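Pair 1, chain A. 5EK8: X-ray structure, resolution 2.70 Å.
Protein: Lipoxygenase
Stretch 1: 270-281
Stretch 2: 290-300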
# COMPACT_ATOMS: atom_id res chain seq x y z
N PRO A 270 13.89 -21.64 25.81
CA PRO A 270 12.78 -21.36 24.90
C PRO A 270 11.64 -20.55 25.54
O PRO A 270 10.64 -20.27 24.89
CB PRO A 270 12.29 -22.76 24.51
CG PRO A 270 12.61 -23.60 25.70
CD PRO A 270 13.90 -23.05 26.25
N ASN A 271 11.80 -20.17 26.81
CA ASN A 271 10.83 -19.29 27.45
C ASN A 271 11.30 -17.84 27.41
O ASN A 271 10.57 -16.93 27.82
CB ASN A 271 10.57 -19.72 28.89
CG ASN A 271 9.69 -20.95 28.99
OD1 ASN A 271 8.78 -21.15 28.18
ND2 ASN A 271 9.98 -21.80 29.97
N GLN A 272 12.52 -17.64 26.93
CA GLN A 272 13.08 -16.30 26.80
C GLN A 272 12.85 -15.75 25.40
O GLN A 272 13.01 -16.47 24.41
CB GLN A 272 14.57 -16.30 27.13
CG GLN A 272 14.86 -16.35 28.61
CD GLN A 272 14.47 -15.07 29.32
OE1 GLN A 272 14.53 -13.98 28.75
NE2 GLN A 272 14.05 -15.20 30.57
N PHE A 273 12.45 -14.49 25.33
CA PHE A 273 12.14 -13.82 24.07
C PHE A 273 12.78 -12.45 24.04
O PHE A 273 13.20 -11.94 25.08
CB PHE A 273 10.62 -13.69 23.88
CG PHE A 273 9.93 -14.98 23.55
CD1 PHE A 273 9.57 -15.28 22.25
CD2 PHE A 273 9.62 -15.89 24.55
CE1 PHE A 273 8.92 -16.46 21.94
CE2 PHE A 273 8.97 -17.08 24.25
CZ PHE A 273 8.62 -17.36 22.94
N LYS A 274 12.86 -11.86 22.86
CA LYS A 274 13.39 -10.52 22.72
C LYS A 274 13.03 -9.90 21.38
O LYS A 274 12.66 -10.60 20.43
CB LYS A 274 14.91 -10.50 22.89
CG LYS A 274 15.67 -11.11 21.73
CD LYS A 274 17.16 -10.90 21.86
CE LYS A 274 17.53 -9.43 21.81
NZ LYS A 274 19.01 -9.25 21.71
N MET A 275 13.13 -8.58 21.31
CA MET A 275 12.95 -7.85 20.06
C MET A 275 14.02 -6.76 19.95
O MET A 275 14.28 -6.02 20.90
CB MET A 275 11.55 -7.25 19.97
CG MET A 275 11.24 -6.58 18.63
SD MET A 275 10.72 -7.70 17.31
CE MET A 275 12.29 -8.26 16.65
N SER A 276 14.65 -6.69 18.78
CA SER A 276 15.80 -5.82 18.59
C SER A 276 15.53 -4.76 17.55
O SER A 276 15.06 -5.05 16.44
CB SER A 276 17.03 -6.64 18.17
OG SER A 276 17.30 -7.68 19.09
N PHE A 277 15.84 -3.52 17.90
CA PHE A 277 15.88 -2.45 16.92
C PHE A 277 17.25 -1.79 16.97
O PHE A 277 17.58 -1.09 17.93
CB PHE A 277 14.76 -1.44 17.18
CG PHE A 277 13.38 -2.01 16.99
CD1 PHE A 277 12.98 -2.48 15.75
CD2 PHE A 277 12.49 -2.06 18.05
CE1 PHE A 277 11.72 -3.01 15.57
CE2 PHE A 277 11.23 -2.59 17.88
CZ PHE A 277 10.84 -3.06 16.64
N ILE A 278 18.04 -2.04 15.93
CA ILE A 278 19.39 -1.50 15.82
C ILE A 278 19.53 -0.67 14.55
O ILE A 278 19.19 -1.11 13.46
CB ILE A 278 20.46 -2.62 15.83
CG1 ILE A 278 20.64 -3.18 17.24
CG2 ILE A 278 21.79 -2.09 15.32
CD1 ILE A 278 19.79 -4.40 17.52
N TRP A 279 20.05 0.55 14.71
CA TRP A 279 20.06 1.52 13.62
C TRP A 279 21.47 1.86 13.16
O TRP A 279 21.68 2.87 12.48
CB TRP A 279 19.34 2.80 14.07
CG TRP A 279 18.04 2.52 14.76
CD1 TRP A 279 17.86 2.29 16.10
CD2 TRP A 279 16.75 2.44 14.16
NE1 TRP A 279 16.53 2.06 16.36
CE2 TRP A 279 15.82 2.15 15.19
CE3 TRP A 279 16.28 2.58 12.85
CZ2 TRP A 279 14.46 2.00 14.95
CZ3 TRP A 279 14.92 2.42 12.61
CH2 TRP A 279 14.03 2.14 13.66
N ASP A 280 22.43 1.00 13.50
CA ASP A 280 23.83 1.24 13.14
C ASP A 280 24.03 1.42 11.63
O ASP A 280 24.99 2.05 11.19
CB ASP A 280 24.71 0.09 13.63
CG ASP A 280 24.73 -0.03 15.14
OD1 ASP A 280 24.99 -1.13 15.65
OD2 ASP A 280 24.47 0.99 15.81
N ASN A 281 23.09 0.88 10.86
CA ASN A 281 23.14 0.92 9.40
C ASN A 281 22.70 2.24 8.77
O ASN A 281 22.87 2.45 7.57
CB ASN A 281 22.27 -0.20 8.84
CG ASN A 281 23.02 -1.10 7.89
OD1 ASN A 281 24.23 -1.29 8.02
ND2 ASN A 281 22.30 -1.67 6.93
N LEU A 290 18.83 8.70 18.38
CA LEU A 290 18.68 7.35 17.84
C LEU A 290 19.02 6.33 18.92
O LEU A 290 20.05 6.44 19.59
CB LEU A 290 19.59 7.14 16.63
CG LEU A 290 18.94 6.88 15.27
CD1 LEU A 290 19.99 6.39 14.28
CD2 LEU A 290 17.80 5.89 15.39
N HIS A 291 18.17 5.32 19.08
CA HIS A 291 18.39 4.32 20.12
C HIS A 291 18.36 2.89 19.61
O HIS A 291 17.34 2.41 19.10
CB HIS A 291 17.36 4.49 21.24
CG HIS A 291 17.28 5.88 21.79
ND1 HIS A 291 18.21 6.39 22.67
CD2 HIS A 291 16.38 6.87 21.57
CE1 HIS A 291 17.89 7.63 22.97
NE2 HIS A 291 16.79 7.95 22.32
N ASN A 292 19.48 2.20 19.75
CA ASN A 292 19.50 0.76 19.61
C ASN A 292 18.84 0.16 20.85
O ASN A 292 19.46 0.05 21.90
CB ASN A 292 20.92 0.22 19.45
CG ASN A 292 21.57 0.66 18.15
OD1 ASN A 292 20.89 1.03 17.19
ND2 ASN A 292 22.89 0.63 18.11
N VAL A 293 17.56 -0.19 20.72
CA VAL A 293 16.82 -0.69 21.88
C VAL A 293 16.45 -2.15 21.71
O VAL A 293 16.01 -2.59 20.64
CB VAL A 293 15.54 0.13 22.14
CG1 VAL A 293 15.90 1.51 22.62
CG2 VAL A 293 14.68 0.22 20.89
N GLU A 294 16.64 -2.91 22.78
CA GLU A 294 16.30 -4.33 22.75
C GLU A 294 15.45 -4.67 23.96
O GLU A 294 15.85 -4.42 25.10
CB GLU A 294 17.57 -5.18 22.70
CG GLU A 294 18.48 -4.84 21.52
CD GLU A 294 19.59 -5.85 21.31
OE1 GLU A 294 20.69 -5.65 21.88
OE2 GLU A 294 19.36 -6.83 20.56
N ALA A 295 14.27 -5.22 23.71
CA ALA A 295 13.37 -5.56 24.81
C ALA A 295 13.35 -7.06 25.01
O ALA A 295 13.18 -7.82 24.07
CB ALA A 295 11.97 -5.04 24.55
N TYR A 296 13.52 -7.49 26.25
CA TYR A 296 13.54 -8.90 26.59
C TYR A 296 12.27 -9.25 27.35
O TYR A 296 11.80 -8.48 28.19
CB TYR A 296 14.78 -9.23 27.42
CG TYR A 296 16.08 -8.97 26.71
CD1 TYR A 296 16.83 -10.01 26.18
CD2 TYR A 296 16.56 -7.67 26.55
CE1 TYR A 296 18.02 -9.78 25.52
CE2 TYR A 296 17.75 -7.43 25.90
CZ TYR A 296 18.48 -8.48 25.38
OH TYR A 296 19.68 -8.24 24.73
N PHE A 297 11.72 -10.42 27.05
CA PHE A 297 10.49 -10.88 27.68
C PHE A 297 10.66 -12.32 28.13
O PHE A 297 11.51 -13.04 27.62
CB PHE A 297 9.30 -10.77 26.72
CG PHE A 297 9.19 -9.44 26.04
CD1 PHE A 297 8.39 -8.44 26.58
CD2 PHE A 297 9.89 -9.18 24.87
CE1 PHE A 297 8.28 -7.21 25.95
CE2 PHE A 297 9.78 -7.95 24.24
CZ PHE A 297 8.98 -6.96 24.79
N VAL A 298 9.88 -12.74 29.11
CA VAL A 298 9.87 -14.14 29.51
C VAL A 298 8.44 -14.67 29.39
O VAL A 298 7.48 -13.92 29.54
CB VAL A 298 10.40 -14.32 30.96
CG1 VAL A 298 9.43 -13.73 31.99
CG2 VAL A 298 10.68 -15.80 31.24
N LEU A 299 8.32 -15.96 29.09
CA LEU A 299 7.01 -16.59 28.98
C LEU A 299 6.75 -17.46 30.19
O LEU A 299 7.43 -18.46 30.42
CB LEU A 299 6.93 -17.41 27.70
CG LEU A 299 5.60 -18.12 27.42
CD1 LEU A 299 4.52 -17.11 27.05
CD2 LEU A 299 5.76 -19.17 26.34
N LYS A 300 5.76 -17.07 30.99
CA LYS A 300 5.41 -17.81 32.19
C LYS A 300 3.92 -18.11 32.20
O LYS A 300 3.10 -17.21 32.33
CB LYS A 300 5.82 -17.03 33.44
CG LYS A 300 6.61 -17.85 34.45
CD LYS A 300 7.69 -17.02 35.14
CE LYS A 300 7.10 -15.81 35.85
NZ LYS A 300 8.15 -14.96 36.49

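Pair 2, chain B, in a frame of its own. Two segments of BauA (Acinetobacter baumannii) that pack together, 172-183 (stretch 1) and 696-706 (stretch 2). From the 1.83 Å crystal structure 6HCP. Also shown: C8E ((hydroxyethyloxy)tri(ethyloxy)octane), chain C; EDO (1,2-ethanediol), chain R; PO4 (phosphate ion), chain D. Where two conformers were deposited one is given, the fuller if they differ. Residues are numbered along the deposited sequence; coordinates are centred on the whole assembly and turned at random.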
# COMPACT_ATOMS: atom_id res chain seq x y z
N PRO B 172 33.45 0.05 -27.20
CA PRO B 172 32.27 -0.68 -27.64
C PRO B 172 31.31 -0.90 -26.46
O PRO B 172 31.74 -1.01 -25.33
CB PRO B 172 32.82 -2.00 -28.19
CG PRO B 172 34.28 -1.69 -28.51
CD PRO B 172 34.70 -0.68 -27.47
N PHE B 173 30.01 -0.89 -26.75
CA PHE B 173 28.98 -0.82 -25.73
C PHE B 173 27.79 -1.66 -26.16
O PHE B 173 27.37 -1.61 -27.31
CB PHE B 173 28.54 0.63 -25.54
CG PHE B 173 27.42 0.80 -24.55
CD1 PHE B 173 27.67 0.73 -23.19
CD2 PHE B 173 26.15 1.15 -24.98
CE1 PHE B 173 26.66 0.99 -22.27
CE2 PHE B 173 25.14 1.39 -24.06
CZ PHE B 173 25.39 1.29 -22.71
N ALA B 174 27.25 -2.45 -25.22
CA ALA B 174 26.03 -3.16 -25.47
C ALA B 174 25.29 -3.40 -24.14
O ALA B 174 25.87 -3.95 -23.19
CB ALA B 174 26.30 -4.45 -26.20
N ARG B 175 24.07 -2.88 -24.05
CA ARG B 175 23.31 -2.94 -22.81
C ARG B 175 21.90 -3.42 -23.13
O ARG B 175 21.30 -2.98 -24.10
CB ARG B 175 23.33 -1.59 -22.08
CG ARG B 175 22.38 -1.53 -20.89
CD ARG B 175 22.40 -0.16 -20.24
NE ARG B 175 23.67 0.04 -19.59
CZ ARG B 175 24.16 1.21 -19.23
NH1 ARG B 175 23.46 2.31 -19.40
NH2 ARG B 175 25.39 1.26 -18.73
N LEU B 176 21.45 -4.44 -22.39
CA LEU B 176 20.08 -4.87 -22.43
C LEU B 176 19.41 -4.50 -21.10
O LEU B 176 19.93 -4.78 -20.03
CB LEU B 176 20.03 -6.38 -22.67
CG LEU B 176 18.64 -7.00 -22.52
CD1 LEU B 176 17.73 -6.55 -23.64
CD2 LEU B 176 18.73 -8.52 -22.47
N THR B 177 18.19 -3.96 -21.21
CA THR B 177 17.35 -3.61 -20.07
C THR B 177 15.97 -4.26 -20.26
O THR B 177 15.38 -4.17 -21.33
CB THR B 177 17.22 -2.09 -19.90
OG1 THR B 177 18.51 -1.49 -19.87
CG2 THR B 177 16.48 -1.70 -18.65
N THR B 178 15.48 -4.95 -19.23
CA THR B 178 14.10 -5.43 -19.24
C THR B 178 13.29 -4.56 -18.28
O THR B 178 13.82 -4.04 -17.30
CB THR B 178 13.97 -6.91 -18.88
OG1 THR B 178 14.55 -7.08 -17.59
CG2 THR B 178 14.61 -7.82 -19.92
N THR B 179 12.01 -4.37 -18.61
CA THR B 179 11.14 -3.46 -17.88
C THR B 179 9.82 -4.16 -17.55
O THR B 179 9.24 -4.90 -18.36
CB THR B 179 10.92 -2.13 -18.63
OG1 THR B 179 10.18 -2.30 -19.83
CG2 THR B 179 12.21 -1.43 -18.97
N TYR B 180 9.27 -3.72 -16.42
CA TYR B 180 7.92 -3.98 -16.00
C TYR B 180 7.30 -2.65 -15.52
O TYR B 180 7.96 -1.84 -14.86
CB TYR B 180 7.91 -5.03 -14.88
CG TYR B 180 6.67 -5.06 -14.04
CD1 TYR B 180 5.57 -5.81 -14.39
CD2 TYR B 180 6.58 -4.29 -12.90
CE1 TYR B 180 4.42 -5.82 -13.62
CE2 TYR B 180 5.45 -4.28 -12.11
CZ TYR B 180 4.37 -5.07 -12.46
OH TYR B 180 3.26 -5.01 -11.66
N MET B 181 6.02 -2.49 -15.83
CA MET B 181 5.21 -1.47 -15.22
C MET B 181 3.85 -2.10 -14.89
O MET B 181 3.31 -2.87 -15.67
CB MET B 181 5.02 -0.26 -16.14
CG MET B 181 4.10 0.80 -15.56
SD MET B 181 4.14 2.38 -16.50
CE MET B 181 3.64 1.87 -18.14
N SER B 182 3.33 -1.80 -13.70
CA SER B 182 2.05 -2.35 -13.28
C SER B 182 0.95 -1.87 -14.23
O SER B 182 1.07 -0.78 -14.82
CB SER B 182 1.76 -2.00 -11.85
OG SER B 182 1.67 -0.59 -11.65
N ASP B 183 -0.07 -2.70 -14.47
CA ASP B 183 -0.28 -4.01 -13.85
C ASP B 183 0.49 -5.13 -14.57
O ASP B 183 0.75 -6.18 -13.97
CB ASP B 183 -1.77 -4.36 -13.84
CG ASP B 183 -2.57 -3.65 -12.77
OD1 ASP B 183 -1.95 -3.18 -11.83
OD2 ASP B 183 -3.81 -3.60 -12.91
N ARG B 696 -1.32 5.19 -8.35
CA ARG B 696 -0.09 4.52 -7.90
C ARG B 696 0.39 3.58 -9.00
O ARG B 696 -0.40 2.82 -9.53
CB ARG B 696 -0.37 3.69 -6.63
CG ARG B 696 0.86 2.98 -6.09
CD ARG B 696 0.47 2.03 -4.96
NE ARG B 696 -0.02 2.77 -3.81
CZ ARG B 696 -1.16 2.53 -3.14
NH1 ARG B 696 -2.01 1.59 -3.54
NH2 ARG B 696 -1.43 3.23 -2.05
N THR B 697 1.67 3.68 -9.35
CA THR B 697 2.21 2.96 -10.48
C THR B 697 3.56 2.37 -10.04
O THR B 697 4.41 3.08 -9.51
CB THR B 697 2.38 3.88 -11.71
OG1 THR B 697 1.11 4.38 -12.13
CG2 THR B 697 3.02 3.17 -12.88
N TYR B 698 3.72 1.05 -10.26
CA TYR B 698 4.96 0.33 -9.91
C TYR B 698 5.80 0.14 -11.18
O TYR B 698 5.26 -0.21 -12.23
CB TYR B 698 4.64 -1.04 -9.29
CG TYR B 698 3.74 -1.04 -8.06
CD1 TYR B 698 2.36 -0.94 -8.18
CD2 TYR B 698 4.26 -1.23 -6.79
CE1 TYR B 698 1.53 -0.96 -7.06
CE2 TYR B 698 3.45 -1.19 -5.67
CZ TYR B 698 2.08 -1.11 -5.81
OH TYR B 698 1.25 -1.19 -4.72
N MET B 699 7.11 0.37 -11.09
CA MET B 699 8.03 0.16 -12.22
C MET B 699 9.27 -0.60 -11.74
O MET B 699 9.87 -0.25 -10.73
CB MET B 699 8.47 1.49 -12.84
CG MET B 699 7.31 2.31 -13.43
SD MET B 699 7.96 3.74 -14.32
CE MET B 699 6.47 4.72 -14.59
N LEU B 700 9.63 -1.65 -12.50
CA LEU B 700 10.88 -2.40 -12.26
C LEU B 700 11.71 -2.42 -13.54
O LEU B 700 11.16 -2.60 -14.62
CB LEU B 700 10.55 -3.83 -11.84
CG LEU B 700 9.68 -3.97 -10.58
CD1 LEU B 700 9.20 -5.40 -10.42
CD2 LEU B 700 10.43 -3.50 -9.35
N SER B 701 13.04 -2.34 -13.39
CA SER B 701 13.91 -2.61 -14.50
C SER B 701 15.19 -3.28 -14.03
O SER B 701 15.66 -3.04 -12.91
CB SER B 701 14.20 -1.37 -15.32
OG SER B 701 15.01 -0.44 -14.63
N VAL B 702 15.80 -4.03 -14.96
CA VAL B 702 17.10 -4.66 -14.77
C VAL B 702 17.92 -4.44 -16.04
O VAL B 702 17.44 -4.74 -17.12
CB VAL B 702 16.94 -6.16 -14.48
CG1 VAL B 702 18.29 -6.85 -14.35
CG2 VAL B 702 16.09 -6.40 -13.24
N SER B 703 19.15 -3.93 -15.89
CA SER B 703 20.04 -3.75 -17.00
C SER B 703 21.31 -4.60 -16.81
O SER B 703 21.80 -4.77 -15.69
CB SER B 703 20.38 -2.31 -17.20
OG SER B 703 21.32 -1.88 -16.22
N TYR B 704 21.83 -5.09 -17.94
CA TYR B 704 23.06 -5.86 -18.01
C TYR B 704 23.91 -5.34 -19.17
O TYR B 704 23.42 -5.23 -20.30
CB TYR B 704 22.72 -7.34 -18.22
CG TYR B 704 23.92 -8.24 -18.42
CD1 TYR B 704 24.55 -8.82 -17.33
CD2 TYR B 704 24.34 -8.60 -19.68
CE1 TYR B 704 25.59 -9.73 -17.50
CE2 TYR B 704 25.40 -9.48 -19.87
CZ TYR B 704 26.04 -10.03 -18.77
OH TYR B 704 27.11 -10.86 -18.94
N ASP B 705 25.19 -5.05 -18.87
CA ASP B 705 26.16 -4.61 -19.88
C ASP B 705 27.02 -5.80 -20.34
O ASP B 705 27.69 -6.44 -19.53
CB ASP B 705 27.07 -3.52 -19.31
CG ASP B 705 26.38 -2.18 -19.12
OD1 ASP B 705 25.14 -2.15 -19.07
OD2 ASP B 705 27.09 -1.20 -18.92
N PHE B 706 26.99 -6.07 -21.65
CA PHE B 706 27.75 -7.18 -22.25
C PHE B 706 29.22 -6.78 -22.39
O PHE B 706 30.07 -7.65 -22.60
CB PHE B 706 27.15 -7.58 -23.59
CG PHE B 706 25.79 -8.22 -23.52
CD1 PHE B 706 24.64 -7.44 -23.50
CD2 PHE B 706 25.64 -9.60 -23.50
CE1 PHE B 706 23.39 -8.03 -23.45
CE2 PHE B 706 24.39 -10.18 -23.45
CZ PHE B 706 23.26 -9.40 -23.42
OXT PHE B 706 29.63 -5.64 -22.15
C2 C8E C . 4.65 1.63 0.92
C3 C8E C . 3.36 1.04 1.49
C4 C8E C . 2.15 1.95 1.23
C5 C8E C . 0.83 1.33 1.69
C6 C8E C . 0.32 0.16 0.84
C7 C8E C . 0.27 0.52 -0.64
C8 C8E C . 1.54 0.06 -1.36
O9 C8E C . 1.92 -1.21 -0.83
C10 C8E C . 3.03 -1.78 -1.51
C11 C8E C . 3.95 -2.43 -0.48
O12 C8E C . 5.29 -1.99 -0.70
C13 C8E C . 6.19 -2.41 0.34
C14 C8E C . 7.52 -2.89 -0.24
O15 C8E C . 7.78 -2.26 -1.51
C16 C8E C . 7.57 -3.10 -2.65
C17 C8E C . 8.46 -2.66 -3.81
O18 C8E C . 7.97 -3.21 -5.04
C19 C8E C . 8.68 -2.73 -6.17
C20 C8E C . 7.71 -2.20 -7.23
C1 EDO R . 12.36 -6.46 -14.99
O1 EDO R . 11.59 -7.11 -16.01
C2 EDO R . 11.85 -6.83 -13.60
O2 EDO R . 11.40 -8.18 -13.59
P PO4 D . -4.74 0.04 -1.52
O1 PO4 D . -4.98 -0.49 -0.12
O2 PO4 D . -4.83 1.57 -1.58
O3 PO4 D . -5.71 -0.58 -2.48
O4 PO4 D . -3.35 -0.39 -1.92
O HOH W 1 29.02 -2.74 -22.57
O HOH W 2 -0.42 -0.02 -10.32

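Both pairs are two neighbouring antiparallel β-strands, with N-to-C directions 159° apart in pair 1 and 167° apart in pair 2, and axes that approach to 4.4 and 4.6 Å. Fourteen central residues superpose to 0.6 Å, which places N271(A) through W279(A) on A174(B) through S182(B), and N292(A) through L299(A) on M699(B) through F706(B). The backbone therefore follows one pattern. In pair 1, F273(A) N donates to F297(A) O and F297(A) N to F273(A) O, both at 2.9 Å; the matching pair 2 bonds run from L176(B) N to Y704(B) O at 3.0 Å and from Y704(B) N to L176(B) O at 2.8 Å. Between such hydrogen-bonded pairs lie non-hydrogen-bonded ones, where the CA atoms come closer and CA-H...O contacts fill the gaps, as from K274(A) CA to A295(A) O at 3.0 Å and from T177(B) CA to V702(B) O at 3.2 Å.

The side chains differ far more. On one face of pair 1, K274(A), S276(A) and E294(A) form a buried polar cluster, beside the partly exposed Y296(A). K274(A) NZ forms a salt bridge with E294(A) OE2 at 2.7 Å, and S276(A) OG donates to the same E294(A) OE2, also at 2.7 Å. A long lysine suits this place because its amine can reach diagonally past its direct partner, Y296(A), and the charges compensate each other. Pair 2 has T177(B), T179(B), S701(B) and S703(B) at these positions. Small side chains pack here without charge: T177(B) CG2 lies 4.0 Å from S701(B) CB. T179(B) nearly overlays S276(A), their side-chain centres 0.3 Å apart.

Pair 2 places its salt bridge one non-hydrogen-bonded pair along, where R175(B) matches Q272(A) and D705(B) matches V298(A). R175(B) NE meets D705(B) OD1 at 2.7 Å and R175(B) NH2 meets D705(B) OD2 at 3.0 Å, so the planar guanidinium presents two donors to the two carboxylate oxygens.

The other face is mainly apolar in pair 1. F273(A) CE2 packs 4.0 Å from L299(A) CB, and F277(A) CB lies 4.1 Å from V293(A) CG2. In pair 2 the aromatic and aliphatic partners change places at the first site: L176(B) CB sits 3.8 Å from CE1 of F706(B), at the edge of its ring. At the second, Y180(B) replaces F277(A) and L700(B) replaces V293(A). The rings differ in chi1, m in F277(A) and t in Y180(B); the F277(A) ring leads away, leaving CB as its nearest contact, whereas the Y180(B) ring lies against L700(B), with CD2 3.8 Å from L700(B) CD1.

At the W279(A)/S182(B) position the backbone amide is satisfied differently. W279(A) N donates to the side-chain oxygen N292(A) OD1 at 2.7 Å, while N292(A) ND2 donates to D280(A) OD2 at 2.8 Å; asparagine suits this site because its amide both accepts and donates. In pair 2, S182(B) N instead donates to the backbone oxygen Y698(B) O at 2.9 Å, and the compact serine accepts through OG from Y698(B) N at 3.0 Å. M699(B), matching N292(A), uses apolar contact: its CE lies 3.8 Å from M181(B) SD.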